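Local coordinates for protein 223aa long hypothetical arylmalonate decarboxylase (PDB 2DGD) that is of unproven function but is probably a lyase of the arylmalonate decarboxylase kind, acting within an octameric assembly, at residues E20-K25 with L182-A187; M26-V31 with I216-P221. One frame throughout, in Å; residues are numbered along the deposited sequence.

Contact 1 of 2, residues E20-K25 with L182-A187; sequences EYDLWK and LSTYEA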
ATOM      1  N   GLU A  20     -24.856  -1.596  16.309  1.00 25.87           N
ATOM      2  CA  GLU A  20     -24.836  -2.003  14.914  1.00 24.95           C
ATOM      3  C   GLU A  20     -23.506  -1.639  14.276  1.00 24.87           C
ATOM      4  O   GLU A  20     -22.940  -2.414  13.509  1.00 25.37           O
ATOM      5  CB  GLU A  20     -26.005  -1.356  14.172  1.00 25.23           C
ATOM      6  CG  GLU A  20     -27.347  -1.903  14.630  1.00 26.34           C
ATOM      7  CD  GLU A  20     -28.512  -1.043  14.213  1.00 27.38           C
ATOM      8  OE1 GLU A  20     -28.510   0.153  14.553  1.00 28.19           O
ATOM      9  OE2 GLU A  20     -29.438  -1.558  13.552  1.00 29.47           O
ATOM     10  N   TYR A  21     -22.996  -0.459  14.608  1.00 24.89           N
ATOM     11  CA  TYR A  21     -21.717  -0.008  14.070  1.00 23.30           C
ATOM     12  C   TYR A  21     -20.590  -0.935  14.536  1.00 22.57           C
ATOM     13  O   TYR A  21     -19.802  -1.411  13.724  1.00 22.04           O
ATOM     14  CB  TYR A  21     -21.433   1.423  14.524  1.00 22.76           C
ATOM     15  CG  TYR A  21     -20.039   1.901  14.196  1.00 22.94           C
ATOM     16  CD1 TYR A  21     -19.719   2.383  12.921  1.00 21.57           C
ATOM     17  CD2 TYR A  21     -19.029   1.859  15.159  1.00 22.41           C
ATOM     18  CE1 TYR A  21     -18.427   2.816  12.623  1.00 20.61           C
ATOM     19  CE2 TYR A  21     -17.738   2.286  14.869  1.00 21.53           C
ATOM     20  CZ  TYR A  21     -17.443   2.764  13.604  1.00 20.95           C
ATOM     21  OH  TYR A  21     -16.163   3.194  13.345  1.00 20.69           O
ATOM     22  N   ASP A  22     -20.515  -1.182  15.843  1.00 21.81           N
ATOM     23  CA  ASP A  22     -19.495  -2.067  16.402  1.00 21.78           C
ATOM     24  C   ASP A  22     -19.531  -3.440  15.740  1.00 21.74           C
ATOM     25  O   ASP A  22     -18.506  -3.948  15.283  1.00 20.63           O
ATOM     26  CB  ASP A  22     -19.693  -2.241  17.911  1.00 21.54           C
ATOM     27  CG  ASP A  22     -19.090  -1.109  18.714  1.00 22.79           C
ATOM     28  OD1 ASP A  22     -19.257  -1.104  19.952  1.00 24.07           O
ATOM     29  OD2 ASP A  22     -18.444  -0.227  18.115  1.00 23.15           O
ATOM     30  N   LEU A  23     -20.720  -4.032  15.689  1.00 22.23           N
ATOM     31  CA  LEU A  23     -20.907  -5.349  15.099  1.00 23.16           C
ATOM     32  C   LEU A  23     -20.405  -5.453  13.661  1.00 23.83           C
ATOM     33  O   LEU A  23     -19.742  -6.421  13.306  1.00 24.25           O
ATOM     34  CB  LEU A  23     -22.383  -5.744  15.182  1.00 23.07           C
ATOM     35  CG  LEU A  23     -22.771  -6.803  16.230  1.00 23.99           C
ATOM     36  CD1 LEU A  23     -21.840  -6.761  17.433  1.00 22.67           C
ATOM     37  CD2 LEU A  23     -24.223  -6.576  16.651  1.00 22.03           C
ATOM     38  N   TRP A  24     -20.713  -4.465  12.830  1.00 24.33           N
ATOM     39  CA  TRP A  24     -20.251  -4.493  11.447  1.00 25.55           C
ATOM     40  C   TRP A  24     -18.741  -4.322  11.351  1.00 26.21           C
ATOM     41  O   TRP A  24     -18.084  -4.972  10.547  1.00 26.96           O
ATOM     42  CB  TRP A  24     -20.941  -3.407  10.618  1.00 27.48           C
ATOM     43  CG  TRP A  24     -22.254  -3.852  10.033  1.00 30.14           C
ATOM     44  CD1 TRP A  24     -23.510  -3.598  10.521  1.00 29.28           C
ATOM     45  CD2 TRP A  24     -22.435  -4.659   8.862  1.00 30.91           C
ATOM     46  NE1 TRP A  24     -24.457  -4.195   9.725  1.00 29.40           N
ATOM     47  CE2 TRP A  24     -23.829  -4.854   8.700  1.00 30.65           C
ATOM     48  CE3 TRP A  24     -21.556  -5.239   7.935  1.00 29.35           C
ATOM     49  CZ2 TRP A  24     -24.363  -5.603   7.644  1.00 29.55           C
ATOM     50  CZ3 TRP A  24     -22.089  -5.985   6.888  1.00 30.35           C
ATOM     51  CH2 TRP A  24     -23.481  -6.159   6.752  1.00 29.67           C
ATOM     52  N   LYS A  25     -18.191  -3.435  12.167  1.00 26.82           N
ATOM     53  CA  LYS A  25     -16.758  -3.214  12.168  1.00 27.92           C
ATOM     54  C   LYS A  25     -16.013  -4.492  12.567  1.00 29.11           C
ATOM     55  O   LYS A  25     -14.907  -4.749  12.099  1.00 29.62           O
ATOM     56  CB  LYS A  25     -16.421  -2.082  13.135  1.00 29.09           C
ATOM     57  CG  LYS A  25     -16.595  -0.709  12.529  1.00 29.54           C
ATOM     58  CD  LYS A  25     -15.499  -0.502  11.520  1.00 33.27           C
ATOM     59  CE  LYS A  25     -15.541   0.858  10.854  1.00 34.75           C
ATOM     60  NZ  LYS A  25     -14.334   1.009   9.969  1.00 35.67           N
ATOM     61  N   LEU A 182     -22.880   1.884  23.708  1.00 22.69           N
ATOM     62  CA  LEU A 182     -21.592   2.520  23.501  1.00 21.24           C
ATOM     63  C   LEU A 182     -20.859   1.855  22.343  1.00 21.48           C
ATOM     64  O   LEU A 182     -20.803   0.628  22.255  1.00 23.51           O
ATOM     65  CB  LEU A 182     -20.728   2.394  24.754  1.00 20.26           C
ATOM     66  CG  LEU A 182     -21.023   3.274  25.970  1.00 20.40           C
ATOM     67  CD1 LEU A 182     -20.101   2.867  27.115  1.00 17.56           C
ATOM     68  CD2 LEU A 182     -20.826   4.746  25.619  1.00 17.59           C
ATOM     69  N   SER A 183     -20.313   2.660  21.443  1.00 20.08           N
ATOM     70  CA  SER A 183     -19.543   2.124  20.333  1.00 19.14           C
ATOM     71  C   SER A 183     -18.116   2.058  20.869  1.00 19.99           C
ATOM     72  O   SER A 183     -17.422   3.082  20.962  1.00 19.47           O
ATOM     73  CB  SER A 183     -19.608   3.059  19.142  1.00 17.11           C
ATOM     74  OG  SER A 183     -18.748   2.601  18.122  1.00 18.34           O
ATOM     75  N   THR A 184     -17.688   0.854  21.231  1.00 19.60           N
ATOM     76  CA  THR A 184     -16.373   0.654  21.819  1.00 20.04           C
ATOM     77  C   THR A 184     -15.311   0.058  20.911  1.00 20.18           C
ATOM     78  O   THR A 184     -14.194  -0.183  21.346  1.00 20.29           O
ATOM     79  CB  THR A 184     -16.501  -0.234  23.061  1.00 19.81           C
ATOM     80  OG1 THR A 184     -17.257  -1.405  22.723  1.00 18.83           O
ATOM     81  CG2 THR A 184     -17.219   0.508  24.171  1.00 18.87           C
ATOM     82  N   TYR A 185     -15.647  -0.167  19.650  1.00 22.06           N
ATOM     83  CA  TYR A 185     -14.696  -0.759  18.714  1.00 22.36           C
ATOM     84  C   TYR A 185     -13.281  -0.173  18.776  1.00 22.90           C
ATOM     85  O   TYR A 185     -12.308  -0.917  18.845  1.00 23.94           O
ATOM     86  CB  TYR A 185     -15.226  -0.651  17.287  1.00 22.38           C
ATOM     87  CG  TYR A 185     -14.356  -1.368  16.293  1.00 23.52           C
ATOM     88  CD1 TYR A 185     -13.617  -0.667  15.340  1.00 21.75           C
ATOM     89  CD2 TYR A 185     -14.241  -2.753  16.329  1.00 24.38           C
ATOM     90  CE1 TYR A 185     -12.785  -1.335  14.451  1.00 21.81           C
ATOM     91  CE2 TYR A 185     -13.415  -3.428  15.444  1.00 24.30           C
ATOM     92  CZ  TYR A 185     -12.690  -2.713  14.510  1.00 22.61           C
ATOM     93  OH  TYR A 185     -11.873  -3.390  13.642  1.00 23.08           O
ATOM     94  N   GLU A 186     -13.163   1.152  18.747  1.00 22.85           N
ATOM     95  CA  GLU A 186     -11.853   1.798  18.798  1.00 22.89           C
ATOM     96  C   GLU A 186     -11.340   1.990  20.227  1.00 23.22           C
ATOM     97  O   GLU A 186     -10.232   1.566  20.561  1.00 22.89           O
ATOM     98  CB  GLU A 186     -11.887   3.165  18.097  1.00 23.06           C
ATOM     99  CG  GLU A 186     -12.228   3.134  16.617  1.00 24.38           C
ATOM    100  CD  GLU A 186     -13.733   3.119  16.345  1.00 29.83           C
ATOM    101  OE1 GLU A 186     -14.119   3.032  15.150  1.00 30.19           O
ATOM    102  OE2 GLU A 186     -14.531   3.202  17.316  1.00 29.72           O
ATOM    103  N   ALA A 187     -12.149   2.641  21.060  1.00 23.17           N
ATOM    104  CA  ALA A 187     -11.782   2.912  22.447  1.00 22.33           C
ATOM    105  C   ALA A 187     -11.123   1.714  23.118  1.00 22.02           C
ATOM    106  O   ALA A 187     -10.058   1.822  23.713  1.00 23.23           O
ATOM    107  CB  ALA A 187     -13.012   3.336  23.231  1.00 21.61           C
TER

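Contact 2 of 2, residues M26-V31 with I216-P221; sequences MAPEGV and IKAKLP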
HETATM    1  N   MSE A  26     -16.628  -5.298  13.426  1.00 29.24           N
HETATM    2  CA  MSE A  26     -16.021  -6.542  13.885  1.00 28.43           C
HETATM    3  C   MSE A  26     -16.327  -7.720  12.970  1.00 27.35           C
HETATM    4  O   MSE A  26     -15.625  -8.735  12.990  1.00 28.18           O
HETATM    5  CB  MSE A  26     -16.507  -6.871  15.297  1.00 30.48           C
HETATM    6  CG  MSE A  26     -16.240  -5.772  16.299  1.00 34.86           C
HETATM    7 SE   MSE A  26     -16.863  -6.196  18.076  1.00 40.34          SE
HETATM    8  CE  MSE A  26     -18.695  -5.645  17.926  1.00 39.45           C
ATOM      9  N   ALA A  27     -17.373  -7.591  12.167  1.00 25.81           N
ATOM     10  CA  ALA A  27     -17.761  -8.669  11.271  1.00 24.32           C
ATOM     11  C   ALA A  27     -16.665  -8.998  10.275  1.00 24.05           C
ATOM     12  O   ALA A  27     -16.219  -8.129   9.530  1.00 24.45           O
ATOM     13  CB  ALA A  27     -19.034  -8.297  10.530  1.00 22.98           C
ATOM     14  N   PRO A  28     -16.187 -10.254  10.269  1.00 23.77           N
ATOM     15  CA  PRO A  28     -15.138 -10.631   9.318  1.00 23.39           C
ATOM     16  C   PRO A  28     -15.754 -10.734   7.930  1.00 24.33           C
ATOM     17  O   PRO A  28     -16.979 -10.728   7.791  1.00 25.36           O
ATOM     18  CB  PRO A  28     -14.645 -11.973   9.859  1.00 22.25           C
ATOM     19  CG  PRO A  28     -15.838 -12.537  10.518  1.00 23.14           C
ATOM     20  CD  PRO A  28     -16.430 -11.341  11.233  1.00 24.59           C
ATOM     21  N   GLU A  29     -14.915 -10.833   6.907  1.00 24.93           N
ATOM     22  CA  GLU A  29     -15.411 -10.903   5.534  1.00 27.78           C
ATOM     23  C   GLU A  29     -16.353 -12.061   5.244  1.00 26.82           C
ATOM     24  O   GLU A  29     -16.030 -13.214   5.517  1.00 28.74           O
ATOM     25  CB  GLU A  29     -14.245 -10.975   4.566  1.00 30.68           C
ATOM     26  CG  GLU A  29     -14.291  -9.922   3.499  1.00 37.31           C
ATOM     27  CD  GLU A  29     -13.941 -10.487   2.152  1.00 42.17           C
ATOM     28  OE1 GLU A  29     -12.934 -11.229   2.068  1.00 46.10           O
ATOM     29  OE2 GLU A  29     -14.672 -10.188   1.179  1.00 44.46           O
ATOM     30  N   GLY A  30     -17.508 -11.752   4.670  1.00 24.61           N
ATOM     31  CA  GLY A  30     -18.463 -12.787   4.350  1.00 23.68           C
ATOM     32  C   GLY A  30     -19.532 -12.895   5.414  1.00 24.43           C
ATOM     33  O   GLY A  30     -20.457 -13.705   5.304  1.00 27.46           O
ATOM     34  N   VAL A  31     -19.406 -12.083   6.454  1.00 22.53           N
ATOM     35  CA  VAL A  31     -20.370 -12.090   7.541  1.00 21.45           C
ATOM     36  C   VAL A  31     -21.185 -10.811   7.475  1.00 21.00           C
ATOM     37  O   VAL A  31     -20.643  -9.737   7.214  1.00 21.13           O
ATOM     38  CB  VAL A  31     -19.661 -12.158   8.919  1.00 21.32           C
ATOM     39  CG1 VAL A  31     -20.681 -12.230  10.040  1.00 21.35           C
ATOM     40  CG2 VAL A  31     -18.757 -13.352   8.972  1.00 21.36           C
ATOM     41  N   ILE A 216     -16.311 -19.022  13.203  1.00 22.49           N
ATOM     42  CA  ILE A 216     -15.774 -18.129  12.197  1.00 23.03           C
ATOM     43  C   ILE A 216     -14.570 -17.419  12.818  1.00 25.01           C
ATOM     44  O   ILE A 216     -14.703 -16.733  13.832  1.00 25.28           O
ATOM     45  CB  ILE A 216     -16.833 -17.086  11.755  1.00 21.04           C
ATOM     46  CG1 ILE A 216     -18.050 -17.795  11.158  1.00 19.29           C
ATOM     47  CG2 ILE A 216     -16.233 -16.133  10.747  1.00 18.34           C
ATOM     48  CD1 ILE A 216     -19.193 -16.876  10.821  1.00 16.72           C
ATOM     49  N   LYS A 217     -13.397 -17.602  12.221  1.00 26.38           N
ATOM     50  CA  LYS A 217     -12.181 -16.968  12.722  1.00 29.43           C
ATOM     51  C   LYS A 217     -12.333 -15.454  12.717  1.00 30.92           C
ATOM     52  O   LYS A 217     -12.888 -14.883  11.782  1.00 32.27           O
ATOM     53  CB  LYS A 217     -10.977 -17.371  11.858  1.00 31.13           C
ATOM     54  CG  LYS A 217      -9.728 -16.510  12.048  1.00 32.55           C
ATOM     55  CD  LYS A 217      -9.075 -16.736  13.397  1.00 36.59           C
ATOM     56  CE  LYS A 217      -8.008 -17.813  13.324  1.00 39.28           C
ATOM     57  NZ  LYS A 217      -6.884 -17.388  12.431  1.00 41.44           N
ATOM     58  N   ALA A 218     -11.839 -14.800  13.761  1.00 32.46           N
ATOM     59  CA  ALA A 218     -11.936 -13.349  13.836  1.00 33.33           C
ATOM     60  C   ALA A 218     -11.114 -12.765  14.973  1.00 32.55           C
ATOM     61  O   ALA A 218     -10.955 -13.388  16.019  1.00 32.28           O
ATOM     62  CB  ALA A 218     -13.403 -12.932  13.989  1.00 35.89           C
ATOM     63  N   LYS A 219     -10.601 -11.560  14.753  1.00 31.84           N
ATOM     64  CA  LYS A 219      -9.815 -10.865  15.755  1.00 31.26           C
ATOM     65  C   LYS A 219     -10.612  -9.710  16.358  1.00 28.92           C
ATOM     66  O   LYS A 219     -10.640  -8.607  15.816  1.00 28.85           O
ATOM     67  CB  LYS A 219      -8.515 -10.327  15.151  1.00 35.01           C
ATOM     68  CG  LYS A 219      -7.710  -9.500  16.151  1.00 40.93           C
ATOM     69  CD  LYS A 219      -6.292  -9.208  15.686  1.00 45.21           C
ATOM     70  CE  LYS A 219      -5.483  -8.528  16.807  1.00 47.95           C
ATOM     71  NZ  LYS A 219      -4.027  -8.355  16.481  1.00 48.09           N
ATOM     72  N   LEU A 220     -11.270  -9.971  17.478  1.00 26.13           N
ATOM     73  CA  LEU A 220     -12.044  -8.939  18.141  1.00 23.41           C
ATOM     74  C   LEU A 220     -11.067  -7.997  18.830  1.00 22.43           C
ATOM     75  O   LEU A 220      -9.915  -8.357  19.075  1.00 21.96           O
ATOM     76  CB  LEU A 220     -13.005  -9.565  19.151  1.00 23.36           C
ATOM     77  CG  LEU A 220     -14.073 -10.492  18.564  1.00 22.10           C
ATOM     78  CD1 LEU A 220     -14.719  -9.838  17.360  1.00 21.34           C
ATOM     79  CD2 LEU A 220     -13.440 -11.798  18.155  1.00 24.70           C
ATOM     80  N   PRO A 221     -11.512  -6.772  19.145  1.00 22.03           N
ATOM     81  CA  PRO A 221     -10.675  -5.767  19.800  1.00 22.64           C
ATOM     82  C   PRO A 221     -10.652  -5.768  21.326  1.00 23.49           C
ATOM     83  O   PRO A 221     -11.639  -6.115  21.981  1.00 24.02           O
ATOM     84  CB  PRO A 221     -11.233  -4.468  19.245  1.00 22.37           C
ATOM     85  CG  PRO A 221     -12.695  -4.758  19.220  1.00 20.78           C
ATOM     86  CD  PRO A 221     -12.760  -6.160  18.652  1.00 22.41           C
TER

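Contact 1 of 2, residues E20-K25 with L182-A187
Asp22 and Tyr185 mark the closest approach of the two backbones, their CA atoms 5.5 Å apart, where helix 19-26 runs past the loop leading from strand 174-177 to helix 187-195. The loop turns successive amides toward the helix, and the Asp22 carboxylate collects them. With CG anti to the carbonyl carbon (chi1 -83°), the carboxylate is carried across to the loop, though the CB bond itself does not point at it. Asp22 OD1 takes the N-H of Thr184 on its syn lone pair, N to OD1 2.8 Å. Asp22 OD2 accepts twice, from Ser183 OG at 2.8 Å and from Tyr185 N at 3.2 Å, and these donors arrive from opposite faces of the carboxylate plane. Asn203 ND2 adds a further bond to OD1, which limits rotation of the group. An alanine here would probably leave the Thr184 and Tyr185 amides and the Ser183 hydroxyl without this acceptor, and the loop less firmly tied to the helix.

Farther along the loop, Glu186 OE1 accepts from Tyr21 OH on its syn lone pair, 2.7 Å away, with ring and carboxylate planes only 26° apart. Lys25 makes a CH-pi contact: its CB stands over the centre of the Tyr185 ring, 3.7 Å from the centroid. Its CG lies over a face of the Tyr21 ring, toward the rim.

This helix-to-loop join links the two parallel-sheet halves of the alpha/beta fold. Leu23 packs against strands 6-13 and 31-38, Trp24 stacks on Trp24 of a neighbouring subunit, and Leu182 and Glu186 rest on helix 155-163.

Contact 2 of 2, residues M26-V31 with I216-P221
Met26 and Pro28 face Leu220, Pro221, Ala218 and Ile216 across an apolar seam; Pro28 opens the type II beta turn that runs to Val31 and carries the chain from helix 19-26 into strand 31-38. The two segments run in opposite directions, CA atoms 6.3 Å apart at Met26 and Leu220 and 6.2 Å at Pro28 and Ala218, so side chains rather than backbone bonds hold them together.

Met26, a selenomethionine, touches at two points along its side chain, CB at the base and SE farther out: CB meets Leu220 CD1, while SE lies 4.1 Å from Pro221 CD, the two side chains crossing at about a right angle. Met207 and Asn203 of helix 202-214 also pack on Met26.

Pro28 presents its ring to the middle of the seam. Pro28 CG lies 3.6 Å from Ile216 CG2, the branch that stands anti to the backbone N, and the Pro28 ring also touches Ala218 CB and Lys217 O. Arg5 touches both Pro28 and Ile216. At the subunit boundary, Lys217 N bonds to Asp194 of a neighbouring subunit. Ile216 reaches past the proline to the end of the turn, where its CD1 comes to 4.0 Å from Val31 CG2.

From the N terminus, helix 19-26 and the turn after it supply one side of both contacts in immediate succession. The chain then builds most of the fold before its loop at 182-187 returns to the helix, closing contact 1 over 156 residues. It goes on through helices 187-195 and 202-214, and the tail at 216-221 closes contact 2. The segments alternate, so the two closures cross rather than nest. Tyr185 joins them: its CD2 lies 3.6 Å from Met26 CG, and its O touches Pro221 CB. Together the two contacts fasten the N-terminal helix and turn to both the later sheet's loop and the C-terminal tail.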